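Local coordinates for transcriptional regulator, LacI family protein (PDB 3K9C) that probably acts as a LacI-family transcription factor that binds regulatory DNA, at residues B[102-116]-B[254-268]. Residues are numbered along the deposited sequence; the frame is centred on the assembly and turned at random.
Sequences GVGAVRGDDVAGITL and QISGDKAVDLVLAPH
Arg107 and Asp262 meet on one face of a parallel strand pair, 104-108 beside 262-265. The arginine's CB leaves the strand on the face shared with Ala105, Asp262 and Val264. Arg107 CG, set between the backbone N and the carbonyl carbon (chi1 58°), lies 4.2 Å from Val264 CG2, and the chain then runs extended to NE. Arg107 CD passes Asp262 OD1 at 3.9 Å. Arg107 NE donates to Asp262 OD1 at 3.0 Å. Arg107 NH2 reaches Asp262 OD2 at 3.1 Å, completing a side-on, two-pronged salt bridge in which each oxygen uses its syn lone pair. The two flat groups are nearly coplanar, 24° apart. Val264 CG2 sits over the centre of one guanidinium face, 3.5 Å from Arg107 CZ and 3.9 Å from Arg107 NH1. Replacing Arg107 with a leucine would probably leave the Asp262 carboxylate without its charged mate and Val264 without its flat lid. The backbone of Arg107 ties into the ladder, its N donating to Leu263 O and its O accepting from Leu265 N. Farther along, Pro267 CG packs against Gly113 CA at 3.5 Å, on the helix that Asp109 N-caps through OD1. On the opposite face, Val106 and Leu263 rest on helix 240-255. Strand 104-108 lies between strands 91-94 and 262-270, parallel to both, in a mixed seven-stranded sheet, and leads into helix 110-123, which packs on helix 140-153, consistent with a crossover between the lobes of a periplasmic-binding-protein-like fold.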
loop_
_atom_site.group_PDB
_atom_site.type_symbol
_atom_site.label_atom_id
_atom_site.label_comp_id
_atom_site.label_asym_id
_atom_site.label_seq_id
_atom_site.Cartn_x
_atom_site.Cartn_y
_atom_site.Cartn_z
ATOM N N GLY B 102 -4.240 -32.164 -1.940
ATOM C CA GLY B 102 -5.295 -31.773 -2.853
ATOM C C GLY B 102 -5.298 -30.271 -3.043
ATOM O O GLY B 102 -5.793 -29.769 -4.053
ATOM N N VAL B 103 -4.756 -29.551 -2.061
ATOM C CA VAL B 103 -4.660 -28.094 -2.130
ATOM C C VAL B 103 -3.199 -27.749 -2.369
ATOM O O VAL B 103 -2.353 -27.988 -1.512
ATOM C CB VAL B 103 -5.126 -27.415 -0.824
ATOM C CG1 VAL B 103 -4.938 -25.904 -0.929
ATOM C CG2 VAL B 103 -6.593 -27.729 -0.568
ATOM N N GLY B 104 -2.907 -27.193 -3.541
ATOM C CA GLY B 104 -1.537 -26.842 -3.874
ATOM C C GLY B 104 -1.007 -25.620 -3.146
ATOM O O GLY B 104 -1.767 -24.837 -2.585
ATOM N N ALA B 105 0.309 -25.459 -3.153
ATOM C CA ALA B 105 0.929 -24.323 -2.501
ATOM C C ALA B 105 2.216 -23.940 -3.203
ATOM O O ALA B 105 2.921 -24.787 -3.753
ATOM C CB ALA B 105 1.207 -24.641 -1.058
ATOM N N VAL B 106 2.494 -22.643 -3.192
ATOM C CA VAL B 106 3.690 -22.067 -3.783
ATOM C C VAL B 106 4.148 -21.049 -2.741
ATOM O O VAL B 106 3.505 -20.012 -2.540
ATOM C CB VAL B 106 3.371 -21.365 -5.117
ATOM C CG1 VAL B 106 4.577 -20.595 -5.601
ATOM C CG2 VAL B 106 2.955 -22.403 -6.160
ATOM N N ARG B 107 5.252 -21.360 -2.068
ATOM C CA ARG B 107 5.777 -20.512 -1.007
ATOM C C ARG B 107 7.297 -20.449 -1.006
ATOM O O ARG B 107 7.972 -21.268 -1.644
ATOM C CB ARG B 107 5.293 -21.052 0.339
ATOM C CG ARG B 107 5.711 -22.499 0.590
ATOM C CD ARG B 107 4.768 -23.194 1.554
ATOM N NE ARG B 107 5.143 -24.583 1.806
ATOM C CZ ARG B 107 6.153 -24.964 2.583
ATOM N NH1 ARG B 107 6.905 -24.063 3.202
ATOM N NH2 ARG B 107 6.420 -26.257 2.733
ATOM N N GLY B 108 7.829 -19.472 -0.280
ATOM C CA GLY B 108 9.266 -19.323 -0.184
ATOM C C GLY B 108 9.793 -20.142 0.976
ATOM O O GLY B 108 9.040 -20.515 1.882
ATOM N N ASP B 109 11.086 -20.440 0.947
ATOM C CA ASP B 109 11.706 -21.209 2.016
ATOM C C ASP B 109 12.046 -20.229 3.146
ATOM O O ASP B 109 13.178 -19.755 3.241
ATOM C CB ASP B 109 12.984 -21.880 1.504
ATOM C CG ASP B 109 13.499 -22.959 2.448
ATOM O OD1 ASP B 109 13.443 -22.759 3.683
ATOM O OD2 ASP B 109 13.964 -24.003 1.942
ATOM N N ASP B 110 11.053 -19.928 3.983
ATOM C CA ASP B 110 11.212 -18.994 5.098
ATOM C C ASP B 110 12.380 -19.297 6.025
ATOM O O ASP B 110 13.076 -18.378 6.457
ATOM C CB ASP B 110 9.912 -18.906 5.921
ATOM C CG ASP B 110 8.779 -18.223 5.156
ATOM O OD1 ASP B 110 9.036 -17.186 4.505
ATOM O OD2 ASP B 110 7.628 -18.713 5.214
ATOM N N VAL B 111 12.581 -20.572 6.354
ATOM C CA VAL B 111 13.696 -20.954 7.223
ATOM C C VAL B 111 14.981 -20.531 6.527
ATOM O O VAL B 111 15.817 -19.845 7.109
ATOM C CB VAL B 111 13.734 -22.492 7.471
ATOM C CG1 VAL B 111 15.020 -22.886 8.190
ATOM C CG2 VAL B 111 12.533 -22.912 8.298
ATOM N N ALA B 112 15.121 -20.927 5.265
ATOM C CA ALA B 112 16.306 -20.583 4.482
ATOM C C ALA B 112 16.474 -19.074 4.362
ATOM O O ALA B 112 17.583 -18.556 4.455
ATOM C CB ALA B 112 16.212 -21.204 3.084
ATOM N N GLY B 113 15.364 -18.370 4.157
ATOM C CA GLY B 113 15.427 -16.925 4.009
ATOM C C GLY B 113 15.995 -16.192 5.205
ATOM O O GLY B 113 16.905 -15.359 5.075
ATOM N N ILE B 114 15.470 -16.498 6.385
ATOM C CA ILE B 114 15.941 -15.825 7.580
ATOM C C ILE B 114 17.366 -16.261 7.899
ATOM O O ILE B 114 18.152 -15.475 8.432
ATOM C CB ILE B 114 14.959 -16.054 8.775
ATOM C CG1 ILE B 114 15.276 -15.068 9.897
ATOM C CG2 ILE B 114 15.035 -17.482 9.269
ATOM C CD1 ILE B 114 14.046 -14.568 10.622
ATOM N N THR B 115 17.721 -17.497 7.545
ATOM C CA THR B 115 19.086 -17.967 7.782
ATOM C C THR B 115 20.050 -17.080 6.983
ATOM O O THR B 115 21.140 -16.757 7.458
ATOM C CB THR B 115 19.272 -19.451 7.361
ATOM O OG1 THR B 115 18.330 -20.268 8.057
ATOM C CG2 THR B 115 20.666 -19.939 7.703
ATOM N N LEU B 116 19.646 -16.684 5.772
ATOM C CA LEU B 116 20.481 -15.802 4.943
ATOM C C LEU B 116 20.680 -14.468 5.660
ATOM O O LEU B 116 21.783 -13.922 5.689
ATOM C CB LEU B 116 19.817 -15.538 3.581
ATOM C CG LEU B 116 19.709 -16.707 2.598
ATOM C CD1 LEU B 116 18.881 -16.282 1.393
ATOM C CD2 LEU B 116 21.110 -17.158 2.171
ATOM N N GLN B 254 -3.553 -27.933 -11.947
ATOM C CA GLN B 254 -4.604 -28.573 -11.158
ATOM C C GLN B 254 -5.927 -28.588 -11.917
ATOM O O GLN B 254 -6.759 -29.481 -11.731
ATOM C CB GLN B 254 -4.777 -27.855 -9.811
ATOM C CG GLN B 254 -3.693 -28.186 -8.794
ATOM C CD GLN B 254 -3.947 -27.582 -7.416
ATOM O OE1 GLN B 254 -5.033 -27.723 -6.848
ATOM N NE2 GLN B 254 -2.934 -26.919 -6.868
ATOM N N ILE B 255 -6.121 -27.594 -12.774
ATOM C CA ILE B 255 -7.335 -27.528 -13.570
ATOM C C ILE B 255 -7.234 -28.615 -14.642
ATOM O O ILE B 255 -8.239 -29.215 -15.026
ATOM C CB ILE B 255 -7.481 -26.151 -14.231
ATOM C CG1 ILE B 255 -7.593 -25.076 -13.149
ATOM C CG2 ILE B 255 -8.711 -26.131 -15.129
ATOM C CD1 ILE B 255 -7.550 -23.658 -13.678
ATOM N N SER B 256 -6.010 -28.864 -15.109
ATOM C CA SER B 256 -5.752 -29.893 -16.116
ATOM C C SER B 256 -5.918 -31.273 -15.495
ATOM O O SER B 256 -5.876 -32.285 -16.193
ATOM C CB SER B 256 -4.330 -29.763 -16.677
ATOM O OG SER B 256 -4.164 -28.551 -17.396
ATOM N N GLY B 257 -6.092 -31.308 -14.176
ATOM C CA GLY B 257 -6.275 -32.572 -13.491
ATOM C C GLY B 257 -5.051 -33.089 -12.763
ATOM O O GLY B 257 -5.139 -34.090 -12.056
ATOM N N ASP B 258 -3.912 -32.421 -12.922
ATOM C CA ASP B 258 -2.689 -32.853 -12.251
ATOM C C ASP B 258 -2.831 -32.780 -10.735
ATOM O O ASP B 258 -3.584 -31.958 -10.211
ATOM C CB ASP B 258 -1.499 -32.000 -12.694
ATOM C CG ASP B 258 -1.289 -32.037 -14.190
ATOM O OD1 ASP B 258 -1.641 -33.066 -14.810
ATOM O OD2 ASP B 258 -0.763 -31.046 -14.746
ATOM N N LYS B 259 -2.095 -33.637 -10.037
ATOM C CA LYS B 259 -2.147 -33.680 -8.581
ATOM C C LYS B 259 -1.598 -32.379 -7.993
ATOM O O LYS B 259 -0.748 -31.727 -8.599
ATOM C CB LYS B 259 -1.345 -34.878 -8.068
ATOM C CG LYS B 259 -1.866 -35.459 -6.759
ATOM C CD LYS B 259 -3.201 -36.196 -6.945
ATOM C CE LYS B 259 -3.009 -37.623 -7.470
ATOM N NZ LYS B 259 -2.358 -37.681 -8.810
ATOM N N ALA B 260 -2.091 -32.005 -6.815
ATOM C CA ALA B 260 -1.660 -30.778 -6.149
ATOM C C ALA B 260 -0.233 -30.899 -5.630
ATOM O O ALA B 260 0.147 -31.921 -5.059
ATOM C CB ALA B 260 -2.605 -30.447 -5.008
ATOM N N VAL B 261 0.554 -29.845 -5.824
ATOM C CA VAL B 261 1.949 -29.837 -5.396
ATOM C C VAL B 261 2.273 -28.726 -4.398
ATOM O O VAL B 261 1.697 -27.639 -4.452
ATOM C CB VAL B 261 2.896 -29.671 -6.618
ATOM C CG1 VAL B 261 4.334 -29.578 -6.159
ATOM C CG2 VAL B 261 2.723 -30.842 -7.577
ATOM N N ASP B 262 3.201 -29.022 -3.491
ATOM C CA ASP B 262 3.670 -28.068 -2.491
ATOM C C ASP B 262 5.042 -27.607 -2.981
ATOM O O ASP B 262 6.059 -28.236 -2.685
ATOM C CB ASP B 262 3.805 -28.744 -1.128
ATOM C CG ASP B 262 4.455 -27.841 -0.091
ATOM O OD1 ASP B 262 3.910 -26.747 0.172
ATOM O OD2 ASP B 262 5.513 -28.224 0.462
ATOM N N LEU B 263 5.062 -26.512 -3.735
ATOM C CA LEU B 263 6.299 -25.982 -4.301
ATOM C C LEU B 263 7.002 -24.925 -3.441
ATOM O O LEU B 263 6.480 -23.825 -3.237
ATOM C CB LEU B 263 6.007 -25.401 -5.688
ATOM C CG LEU B 263 7.195 -24.888 -6.496
ATOM C CD1 LEU B 263 8.206 -26.012 -6.697
ATOM C CD2 LEU B 263 6.708 -24.366 -7.839
ATOM N N VAL B 264 8.191 -25.262 -2.949
ATOM C CA VAL B 264 8.970 -24.339 -2.131
ATOM C C VAL B 264 10.082 -23.703 -2.961
ATOM O O VAL B 264 10.890 -24.404 -3.565
ATOM C CB VAL B 264 9.594 -25.052 -0.916
ATOM C CG1 VAL B 264 10.481 -24.088 -0.148
ATOM C CG2 VAL B 264 8.492 -25.580 -0.001
ATOM N N LEU B 265 10.119 -22.372 -2.975
ATOM C CA LEU B 265 11.110 -21.621 -3.733
ATOM C C LEU B 265 12.219 -21.014 -2.871
ATOM O O LEU B 265 11.988 -20.584 -1.739
ATOM C CB LEU B 265 10.415 -20.503 -4.509
ATOM C CG LEU B 265 9.140 -20.910 -5.256
ATOM C CD1 LEU B 265 8.586 -19.707 -6.003
ATOM C CD2 LEU B 265 9.441 -22.053 -6.224
ATOM N N ALA B 266 13.425 -20.969 -3.426
ATOM C CA ALA B 266 14.573 -20.411 -2.726
ATOM C C ALA B 266 14.557 -18.892 -2.769
ATOM O O ALA B 266 14.302 -18.293 -3.811
ATOM C CB ALA B 266 15.858 -20.915 -3.350
ATOM N N PRO B 267 14.818 -18.246 -1.623
ATOM C CA PRO B 267 14.838 -16.783 -1.553
ATOM C C PRO B 267 16.286 -16.327 -1.689
ATOM O O PRO B 267 17.195 -17.151 -1.695
ATOM C CB PRO B 267 14.293 -16.514 -0.160
ATOM C CG PRO B 267 14.940 -17.611 0.631
ATOM C CD PRO B 267 14.749 -18.827 -0.269
ATOM N N HIS B 268 16.506 -15.026 -1.819
ATOM C CA HIS B 268 17.870 -14.519 -1.906
ATOM C C HIS B 268 18.017 -13.198 -1.186
ATOM O O HIS B 268 17.042 -12.477 -0.975
ATOM C CB HIS B 268 18.358 -14.419 -3.365
ATOM C CG HIS B 268 17.369 -13.834 -4.319
ATOM N ND1 HIS B 268 17.258 -12.477 -4.548
ATOM C CD2 HIS B 268 16.468 -14.427 -5.140
ATOM C CE1 HIS B 268 16.335 -12.261 -5.469
ATOM N NE2 HIS B 268 15.841 -13.428 -5.844
#